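Local atomic coordinates of ATP-dependent DNA helicase uvsW (Enterobacteria phage T4, PDB entry 1RIF), a protein that couples ATP hydrolysis to 3'-5' translocation and unwinding of duplex DNA, promoting branch migration of Holliday junctions in phage recombination and repair. Residues His6-Ser11 with Asn57-Phe62; Leu148-Leu153 with Arg181-Ala186. The protein carries 1 engineered substitution. All coordinates share one frame; numbering follows the deposited sequence.

The two interactions belong to different parts of the helicase and lie on opposite sides of the chain's centre, their centres 29 Å apart. Interaction 1 joins the turn after strand 3-8 to the end of strand 59-61 in the small mixed sheet of the N-terminal domain, where strand 12-16 lies between the two strands; it is partly buried, and mixes one straight backbone hydrogen bond with aromatic packing. Interaction 2 is a buried contact in the ATP-binding domain, where helix 141-155 meets the loop after helix 167-180. There a phenylalanine ring tip supplies the apolar core, while the one polar link runs from an arginine side chain to a backbone carbonyl. The two contacts share no secondary-structure element.

Interaction 1: residues His6-Ser11 with Asn57-Phe62; sequences HFHDFS and NRLLPF
An Asx turn at Asp9 carries the chain out of strand 3-8 and toward strand 12-16 in the small mixed sheet of the UvsW N-terminal domain, and residues 57-62, bearing edge strand 59-61, meet it. Since strand 12-16 lies between these two strands, they are not paired with each other: the alpha carbons of His8 and Leu59 are 8.2 Å apart, and the gap closes to 5.5 Å between those of Ser11 and Phe62.

The polar part is backbone-centred. Phe62 N donates to Ser11 O at 2.8 Å in a nearly straight bond (172° at the hydrogen), although the donor stands above the carbonyl plane. The same oxygen receives a CA-H...O contact from Pro61. Within the turn, Asp9 OD1 accepts from both Ser11 N and Ser11 OG, met from above the carboxylate plane, and also from His12 N; this grip fixes the carboxylate and the turn that presents Ser11 O.

The aromatic part centres on Phe62, whose CG is anti to its backbone N (chi1 -155°), sending the ring alongside the 7-10 backbone, with its CD1-CE1 edge turned to Asp9 O, 3.7 Å from Phe62 CD1, and to Phe7 CE1, 3.7 Å from Phe62 CE1. The Phe10 side chain runs alongside, pointing the same way, and Phe7 CZ lies over one Phe10 face. Arg130 adds a cation-pi contact to Phe62, and Phe10 pairs through its backbone with Asn250, so the cluster ties the N-terminal domain to the ATP-binding part.

A separate CH-pi contact joins the strands' side chains, which cross at about a right angle: the Leu59 CD2 methyl sits over one face of the His8 imidazole, 3.7 Å from its centroid and 19° off the normal.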
ATOM      1  N   HIS A   6      -9.296 -15.907   8.386  1.00 29.55           N
ATOM      2  CA  HIS A   6      -8.175 -16.650   7.836  1.00 30.71           C
ATOM      3  C   HIS A   6      -7.324 -15.858   6.868  1.00 30.70           C
ATOM      4  O   HIS A   6      -7.800 -14.967   6.169  1.00 31.06           O
ATOM      5  CB  HIS A   6      -8.662 -17.908   7.110  1.00 31.88           C
ATOM      6  CG  HIS A   6      -9.406 -18.864   7.984  1.00 34.80           C
ATOM      7  ND1 HIS A   6     -10.765 -18.772   8.201  1.00 35.91           N
ATOM      8  CD2 HIS A   6      -8.978 -19.919   8.717  1.00 35.26           C
ATOM      9  CE1 HIS A   6     -11.140 -19.729   9.031  1.00 36.28           C
ATOM     10  NE2 HIS A   6     -10.074 -20.439   9.360  1.00 35.44           N
ATOM     11  N   PHE A   7      -6.050 -16.209   6.827  1.00 29.87           N
ATOM     12  CA  PHE A   7      -5.133 -15.563   5.922  1.00 30.04           C
ATOM     13  C   PHE A   7      -5.553 -16.005   4.507  1.00 31.68           C
ATOM     14  O   PHE A   7      -6.037 -17.123   4.317  1.00 31.88           O
ATOM     15  CB  PHE A   7      -3.706 -16.022   6.234  1.00 26.82           C
ATOM     16  CG  PHE A   7      -2.651 -15.312   5.441  1.00 25.08           C
ATOM     17  CD1 PHE A   7      -2.078 -14.133   5.918  1.00 23.53           C
ATOM     18  CD2 PHE A   7      -2.243 -15.806   4.204  1.00 23.12           C
ATOM     19  CE1 PHE A   7      -1.118 -13.460   5.175  1.00 20.72           C
ATOM     20  CE2 PHE A   7      -1.283 -15.137   3.455  1.00 22.85           C
ATOM     21  CZ  PHE A   7      -0.720 -13.961   3.945  1.00 21.46           C
ATOM     22  N   HIS A   8      -5.379 -15.116   3.532  1.00 32.63           N
ATOM     23  CA  HIS A   8      -5.713 -15.364   2.129  1.00 32.84           C
ATOM     24  C   HIS A   8      -4.882 -14.338   1.346  1.00 35.03           C
ATOM     25  O   HIS A   8      -5.368 -13.262   1.010  1.00 39.98           O
ATOM     26  CB  HIS A   8      -7.209 -15.115   1.893  1.00 31.27           C
ATOM     27  CG  HIS A   8      -7.631 -15.287   0.467  1.00 30.78           C
ATOM     28  ND1 HIS A   8      -7.940 -16.517  -0.075  1.00 30.75           N
ATOM     29  CD2 HIS A   8      -7.735 -14.395  -0.547  1.00 30.56           C
ATOM     30  CE1 HIS A   8      -8.210 -16.373  -1.361  1.00 30.18           C
ATOM     31  NE2 HIS A   8      -8.092 -15.096  -1.672  1.00 28.35           N
ATOM     32  N   ASP A   9      -3.634 -14.673   1.047  1.00 33.80           N
ATOM     33  CA  ASP A   9      -2.701 -13.761   0.370  1.00 29.95           C
ATOM     34  C   ASP A   9      -2.601 -12.361   1.007  1.00 27.31           C
ATOM     35  O   ASP A   9      -3.301 -12.046   1.975  1.00 24.29           O
ATOM     36  CB  ASP A   9      -2.951 -13.681  -1.163  1.00 30.25           C
ATOM     37  CG  ASP A   9      -4.189 -12.876  -1.561  1.00 30.74           C
ATOM     38  OD1 ASP A   9      -4.563 -11.903  -0.874  1.00 30.54           O
ATOM     39  OD2 ASP A   9      -4.770 -13.208  -2.617  1.00 28.84           O
ATOM     40  N   PHE A  10      -1.713 -11.524   0.479  1.00 25.59           N
ATOM     41  CA  PHE A  10      -1.519 -10.200   1.054  1.00 24.51           C
ATOM     42  C   PHE A  10      -2.417  -9.068   0.585  1.00 23.65           C
ATOM     43  O   PHE A  10      -2.162  -7.909   0.907  1.00 22.96           O
ATOM     44  CB  PHE A  10      -0.051  -9.789   0.924  1.00 22.99           C
ATOM     45  CG  PHE A  10       0.862 -10.588   1.798  1.00 19.58           C
ATOM     46  CD1 PHE A  10       1.584 -11.653   1.284  1.00 20.17           C
ATOM     47  CD2 PHE A  10       0.939 -10.319   3.162  1.00 20.77           C
ATOM     48  CE1 PHE A  10       2.370 -12.444   2.115  1.00 20.99           C
ATOM     49  CE2 PHE A  10       1.721 -11.105   4.007  1.00 20.64           C
ATOM     50  CZ  PHE A  10       2.438 -12.170   3.481  1.00 20.03           C
ATOM     51  N   SER A  11      -3.466  -9.392  -0.165  1.00 23.26           N
ATOM     52  CA  SER A  11      -4.389  -8.357  -0.610  1.00 22.53           C
ATOM     53  C   SER A  11      -5.643  -8.381   0.267  1.00 23.09           C
ATOM     54  O   SER A  11      -6.186  -7.328   0.611  1.00 22.95           O
ATOM     55  CB  SER A  11      -4.761  -8.551  -2.089  1.00 22.66           C
ATOM     56  OG  SER A  11      -5.592  -9.683  -2.292  1.00 24.55           O
ATOM     57  N   ASN A  57     -17.521 -13.203  -1.608  1.00 30.34           N
ATOM     58  CA  ASN A  57     -16.534 -14.266  -1.476  1.00 30.05           C
ATOM     59  C   ASN A  57     -16.001 -14.212  -0.049  1.00 28.92           C
ATOM     60  O   ASN A  57     -15.092 -14.955   0.313  1.00 30.16           O
ATOM     61  CB  ASN A  57     -15.387 -14.064  -2.464  1.00 34.04           C
ATOM     62  CG  ASN A  57     -15.793 -14.347  -3.895  1.00 38.31           C
ATOM     63  OD1 ASN A  57     -15.969 -15.502  -4.285  1.00 39.71           O
ATOM     64  ND2 ASN A  57     -15.952 -13.287  -4.687  1.00 41.37           N
ATOM     65  N   ARG A  58     -16.586 -13.330   0.757  1.00 27.20           N
ATOM     66  CA  ARG A  58     -16.194 -13.150   2.148  1.00 26.40           C
ATOM     67  C   ARG A  58     -14.715 -12.747   2.268  1.00 24.72           C
ATOM     68  O   ARG A  58     -14.035 -13.107   3.228  1.00 22.09           O
ATOM     69  CB  ARG A  58     -16.481 -14.427   2.949  1.00 27.96           C
ATOM     70  CG  ARG A  58     -17.970 -14.787   3.039  1.00 30.38           C
ATOM     71  CD  ARG A  58     -18.187 -16.108   3.793  1.00 32.32           C
ATOM     72  NE  ARG A  58     -18.823 -15.969   5.113  1.00 32.03           N
ATOM     73  CZ  ARG A  58     -20.139 -15.882   5.323  1.00 30.05           C
ATOM     74  NH1 ARG A  58     -20.981 -15.914   4.301  1.00 31.32           N
ATOM     75  NH2 ARG A  58     -20.617 -15.785   6.556  1.00 23.03           N
ATOM     76  N   LEU A  59     -14.233 -11.995   1.281  1.00 22.95           N
ATOM     77  CA  LEU A  59     -12.858 -11.514   1.270  1.00 22.37           C
ATOM     78  C   LEU A  59     -12.872 -10.041   1.640  1.00 23.62           C
ATOM     79  O   LEU A  59     -13.690  -9.276   1.135  1.00 25.54           O
ATOM     80  CB  LEU A  59     -12.231 -11.683  -0.111  1.00 20.86           C
ATOM     81  CG  LEU A  59     -12.020 -13.113  -0.602  1.00 21.19           C
ATOM     82  CD1 LEU A  59     -11.423 -13.091  -1.993  1.00 21.19           C
ATOM     83  CD2 LEU A  59     -11.104 -13.860   0.350  1.00 23.16           C
ATOM     84  N   LEU A  60     -11.964  -9.648   2.524  1.00 23.32           N
ATOM     85  CA  LEU A  60     -11.871  -8.265   2.973  1.00 23.39           C
ATOM     86  C   LEU A  60     -10.454  -7.731   2.754  1.00 24.08           C
ATOM     87  O   LEU A  60      -9.473  -8.418   3.049  1.00 24.07           O
ATOM     88  CB  LEU A  60     -12.211  -8.188   4.456  1.00 21.21           C
ATOM     89  CG  LEU A  60     -12.119  -6.806   5.088  1.00 19.90           C
ATOM     90  CD1 LEU A  60     -13.415  -6.053   4.860  1.00 18.53           C
ATOM     91  CD2 LEU A  60     -11.838  -6.953   6.566  1.00 18.07           C
ATOM     92  N   PRO A  61     -10.320  -6.509   2.216  1.00 24.32           N
ATOM     93  CA  PRO A  61      -8.942  -6.048   2.037  1.00 24.14           C
ATOM     94  C   PRO A  61      -8.152  -6.140   3.351  1.00 23.48           C
ATOM     95  O   PRO A  61      -8.630  -5.735   4.416  1.00 20.92           O
ATOM     96  CB  PRO A  61      -9.106  -4.618   1.496  1.00 23.34           C
ATOM     97  CG  PRO A  61     -10.552  -4.284   1.695  1.00 25.13           C
ATOM     98  CD  PRO A  61     -11.273  -5.588   1.583  1.00 24.03           C
ATOM     99  N   PHE A  62      -6.951  -6.709   3.251  1.00 22.37           N
ATOM    100  CA  PHE A  62      -6.054  -6.932   4.385  1.00 20.79           C
ATOM    101  C   PHE A  62      -5.979  -5.763   5.362  1.00 20.68           C
ATOM    102  O   PHE A  62      -6.193  -5.933   6.563  1.00 21.33           O
ATOM    103  CB  PHE A  62      -4.653  -7.248   3.857  1.00 20.89           C
ATOM    104  CG  PHE A  62      -3.801  -8.043   4.802  1.00 19.19           C
ATOM    105  CD1 PHE A  62      -3.367  -9.316   4.450  1.00 20.91           C
ATOM    106  CD2 PHE A  62      -3.392  -7.513   6.018  1.00 22.00           C
ATOM    107  CE1 PHE A  62      -2.534 -10.048   5.298  1.00 19.57           C
ATOM    108  CE2 PHE A  62      -2.555  -8.237   6.877  1.00 20.07           C
ATOM    109  CZ  PHE A  62      -2.127  -9.504   6.512  1.00 19.20           C
TER

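Interaction 2: residues Leu148-Leu153 with Arg181-Ala186; sequences LARYYL and RLFSHA
Helix 141-155, whose first residues, Arg141 and Ser142, end the predicted ATP-binding segment in the RecA-like ATP-binding domain of this SF2 helicase, packs here against the loop joining helix 167-180 to edge strand 188-190 of the parallel sheet. The first shell is the tip of the Phe183 ring, directed at the helix by CG beside the backbone N (chi1 -63°). Its CZ lies 3.6 Å from Ala149 CB, while Arg150 N lies at the ring edge, 3.4 Å from Phe183 CZ. One turn along the helix, Leu153 meets the ring tip to tip, its CG 4.1 Å from Phe183 CE2. The ring therefore inserts end-on against one side of the helix, touching Ala149, Arg150 and Leu153 together.

Arg150 provides the polar link. Its chain, bent at chi2 and chi3, swings the guanidinium to Leu182 O, which lies near the guanidinium plane at its edge. Arg150 NH2 donates to Leu182 O at 3.3 Å with 143° at the hydrogen; the accompanying bond from NE is weak. Both use a single carbonyl oxygen, and the NH2 donor stands above the carbonyl plane. Nearer the backbone, before the bend, Arg150 CG packs 3.9 Å from Leu182 CD2, the two side chains crossing obliquely, so aliphatic and polar parts of one arginine engage the same residue.

In the second shell, the chain leaves helix 167-180 with positive phi at Arg181, just ahead of Leu182. Phe177 of that helix meets the Phe183 ring with planes at about 30° and touches Ala149 as well, while Met230 of strand 226-232 abuts Ala149 too. The far side of the guanidinium is held, and its charge probably offset, by a salt bridge one helical turn on, from Arg150 NH1 to Glu154 OE2.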
ATOM      1  N   LEU A 148      12.913   2.253   2.523  1.00 16.16           N
ATOM      2  CA  LEU A 148      11.956   1.158   2.560  1.00 15.69           C
ATOM      3  C   LEU A 148      12.252   0.156   1.432  1.00 16.01           C
ATOM      4  O   LEU A 148      12.247  -1.051   1.664  1.00 17.47           O
ATOM      5  CB  LEU A 148      10.534   1.713   2.421  1.00 12.83           C
ATOM      6  CG  LEU A 148       9.958   2.362   3.675  1.00 11.85           C
ATOM      7  CD1 LEU A 148       8.743   3.178   3.284  1.00 11.03           C
ATOM      8  CD2 LEU A 148       9.601   1.299   4.702  1.00 10.22           C
ATOM      9  N   ALA A 149      12.515   0.654   0.223  1.00 14.94           N
ATOM     10  CA  ALA A 149      12.827  -0.219  -0.914  1.00 15.98           C
ATOM     11  C   ALA A 149      14.187  -0.929  -0.731  1.00 18.10           C
ATOM     12  O   ALA A 149      14.318  -2.113  -1.044  1.00 16.76           O
ATOM     13  CB  ALA A 149      12.809   0.585  -2.216  1.00 15.51           C
ATOM     14  N   ARG A 150      15.185  -0.201  -0.224  1.00 18.03           N
ATOM     15  CA  ARG A 150      16.522  -0.752   0.053  1.00 18.78           C
ATOM     16  C   ARG A 150      16.393  -1.941   1.012  1.00 18.51           C
ATOM     17  O   ARG A 150      16.955  -3.012   0.786  1.00 18.71           O
ATOM     18  CB  ARG A 150      17.391   0.292   0.758  1.00 19.33           C
ATOM     19  CG  ARG A 150      18.864   0.319   0.385  1.00 22.14           C
ATOM     20  CD  ARG A 150      19.532  -1.032   0.242  1.00 25.03           C
ATOM     21  NE  ARG A 150      20.309  -1.016  -0.995  1.00 27.79           N
ATOM     22  CZ  ARG A 150      21.470  -1.631  -1.190  1.00 27.44           C
ATOM     23  NH1 ARG A 150      22.033  -2.343  -0.228  1.00 28.81           N
ATOM     24  NH2 ARG A 150      22.080  -1.508  -2.360  1.00 26.58           N
ATOM     25  N   TYR A 151      15.674  -1.723   2.111  1.00 17.21           N
ATOM     26  CA  TYR A 151      15.472  -2.761   3.102  1.00 16.88           C
ATOM     27  C   TYR A 151      14.882  -4.001   2.462  1.00 15.10           C
ATOM     28  O   TYR A 151      15.388  -5.096   2.654  1.00 17.76           O
ATOM     29  CB  TYR A 151      14.527  -2.286   4.203  1.00 18.32           C
ATOM     30  CG  TYR A 151      14.245  -3.362   5.221  1.00 20.82           C
ATOM     31  CD1 TYR A 151      15.069  -3.527   6.335  1.00 21.82           C
ATOM     32  CD2 TYR A 151      13.203  -4.274   5.031  1.00 22.70           C
ATOM     33  CE1 TYR A 151      14.867  -4.574   7.231  1.00 24.79           C
ATOM     34  CE2 TYR A 151      12.995  -5.325   5.919  1.00 25.02           C
ATOM     35  CZ  TYR A 151      13.830  -5.469   7.016  1.00 25.37           C
ATOM     36  OH  TYR A 151      13.634  -6.508   7.899  1.00 28.97           O
ATOM     37  N   TYR A 152      13.799  -3.826   1.716  1.00 14.02           N
ATOM     38  CA  TYR A 152      13.143  -4.948   1.055  1.00 15.21           C
ATOM     39  C   TYR A 152      14.094  -5.648   0.082  1.00 15.30           C
ATOM     40  O   TYR A 152      14.198  -6.878   0.060  1.00 14.65           O
ATOM     41  CB  TYR A 152      11.910  -4.475   0.284  1.00 13.76           C
ATOM     42  CG  TYR A 152      11.173  -5.618  -0.355  1.00 14.12           C
ATOM     43  CD1 TYR A 152      10.229  -6.356   0.364  1.00 13.11           C
ATOM     44  CD2 TYR A 152      11.498  -6.037  -1.642  1.00 14.68           C
ATOM     45  CE1 TYR A 152       9.641  -7.492  -0.180  1.00 14.78           C
ATOM     46  CE2 TYR A 152      10.919  -7.165  -2.194  1.00 16.89           C
ATOM     47  CZ  TYR A 152       9.996  -7.895  -1.461  1.00 17.26           C
ATOM     48  OH  TYR A 152       9.471  -9.052  -2.005  1.00 19.35           O
ATOM     49  N   LEU A 153      14.777  -4.846  -0.726  1.00 15.23           N
ATOM     50  CA  LEU A 153      15.721  -5.346  -1.720  1.00 15.91           C
ATOM     51  C   LEU A 153      16.726  -6.304  -1.074  1.00 17.22           C
ATOM     52  O   LEU A 153      16.987  -7.396  -1.584  1.00 16.72           O
ATOM     53  CB  LEU A 153      16.431  -4.146  -2.370  1.00 16.25           C
ATOM     54  CG  LEU A 153      17.184  -4.156  -3.713  1.00 18.06           C
ATOM     55  CD1 LEU A 153      18.637  -4.410  -3.479  1.00 18.01           C
ATOM     56  CD2 LEU A 153      16.578  -5.160  -4.675  1.00 16.71           C
ATOM     57  N   ARG A 181      22.404   7.007  -3.768  1.00 19.73           N
ATOM     58  CA  ARG A 181      23.354   5.935  -4.024  1.00 18.71           C
ATOM     59  C   ARG A 181      22.927   4.630  -3.381  1.00 18.63           C
ATOM     60  O   ARG A 181      23.754   3.757  -3.117  1.00 18.76           O
ATOM     61  CB  ARG A 181      24.758   6.320  -3.567  1.00 20.35           C
ATOM     62  CG  ARG A 181      25.289   7.548  -4.274  1.00 20.90           C
ATOM     63  CD  ARG A 181      26.770   7.724  -4.042  1.00 21.94           C
ATOM     64  NE  ARG A 181      27.187   9.087  -4.344  1.00 22.55           N
ATOM     65  CZ  ARG A 181      28.450   9.490  -4.351  1.00 23.18           C
ATOM     66  NH1 ARG A 181      29.415   8.625  -4.078  1.00 24.60           N
ATOM     67  NH2 ARG A 181      28.746  10.756  -4.626  1.00 23.23           N
ATOM     68  N   LEU A 182      21.626   4.504  -3.132  1.00 17.11           N
ATOM     69  CA  LEU A 182      21.077   3.277  -2.562  1.00 16.67           C
ATOM     70  C   LEU A 182      20.703   2.336  -3.716  1.00 16.28           C
ATOM     71  O   LEU A 182      20.541   1.130  -3.524  1.00 14.90           O
ATOM     72  CB  LEU A 182      19.844   3.592  -1.704  1.00 15.35           C
ATOM     73  CG  LEU A 182      20.108   4.428  -0.446  1.00 13.59           C
ATOM     74  CD1 LEU A 182      18.793   4.853   0.186  1.00 14.04           C
ATOM     75  CD2 LEU A 182      20.946   3.623   0.535  1.00 12.68           C
ATOM     76  N   PHE A 183      20.589   2.906  -4.914  1.00 16.16           N
ATOM     77  CA  PHE A 183      20.248   2.158  -6.122  1.00 16.95           C
ATOM     78  C   PHE A 183      21.000   2.713  -7.324  1.00 17.06           C
ATOM     79  O   PHE A 183      21.489   3.842  -7.293  1.00 17.58           O
ATOM     80  CB  PHE A 183      18.739   2.259  -6.437  1.00 15.60           C
ATOM     81  CG  PHE A 183      17.845   1.658  -5.394  1.00 13.76           C
ATOM     82  CD1 PHE A 183      17.522   2.367  -4.241  1.00 13.32           C
ATOM     83  CD2 PHE A 183      17.340   0.368  -5.556  1.00 12.09           C
ATOM     84  CE1 PHE A 183      16.706   1.799  -3.259  1.00 13.24           C
ATOM     85  CE2 PHE A 183      16.524  -0.209  -4.580  1.00 12.75           C
ATOM     86  CZ  PHE A 183      16.209   0.514  -3.428  1.00 12.99           C
ATOM     87  N   SER A 184      21.077   1.912  -8.383  1.00 18.67           N
ATOM     88  CA  SER A 184      21.704   2.321  -9.640  1.00 19.85           C
ATOM     89  C   SER A 184      20.562   2.323 -10.667  1.00 20.06           C
ATOM     90  O   SER A 184      19.527   1.690 -10.434  1.00 19.00           O
ATOM     91  CB  SER A 184      22.781   1.323 -10.061  1.00 21.26           C
ATOM     92  OG  SER A 184      22.213   0.071 -10.386  1.00 23.73           O
ATOM     93  N   HIS A 185      20.725   3.026 -11.788  1.00 21.44           N
ATOM     94  CA  HIS A 185      19.651   3.071 -12.787  1.00 21.46           C
ATOM     95  C   HIS A 185      19.268   1.734 -13.396  1.00 21.58           C
ATOM     96  O   HIS A 185      18.087   1.492 -13.672  1.00 21.06           O
ATOM     97  CB  HIS A 185      19.978   4.069 -13.897  1.00 23.21           C
ATOM     98  CG  HIS A 185      19.531   5.462 -13.580  1.00 27.86           C
ATOM     99  ND1 HIS A 185      20.413   6.480 -13.282  1.00 27.67           N
ATOM    100  CD2 HIS A 185      18.290   5.985 -13.444  1.00 26.85           C
ATOM    101  CE1 HIS A 185      19.733   7.570 -12.974  1.00 28.65           C
ATOM    102  NE2 HIS A 185      18.443   7.296 -13.064  1.00 28.74           N
ATOM    103  N   ALA A 186      20.252   0.861 -13.602  1.00 19.90           N
ATOM    104  CA  ALA A 186      19.976  -0.450 -14.174  1.00 18.77           C
ATOM    105  C   ALA A 186      19.009  -1.228 -13.277  1.00 18.03           C
ATOM    106  O   ALA A 186      18.378  -2.192 -13.714  1.00 18.83           O
ATOM    107  CB  ALA A 186      21.277  -1.226 -14.353  1.00 16.35           C
TER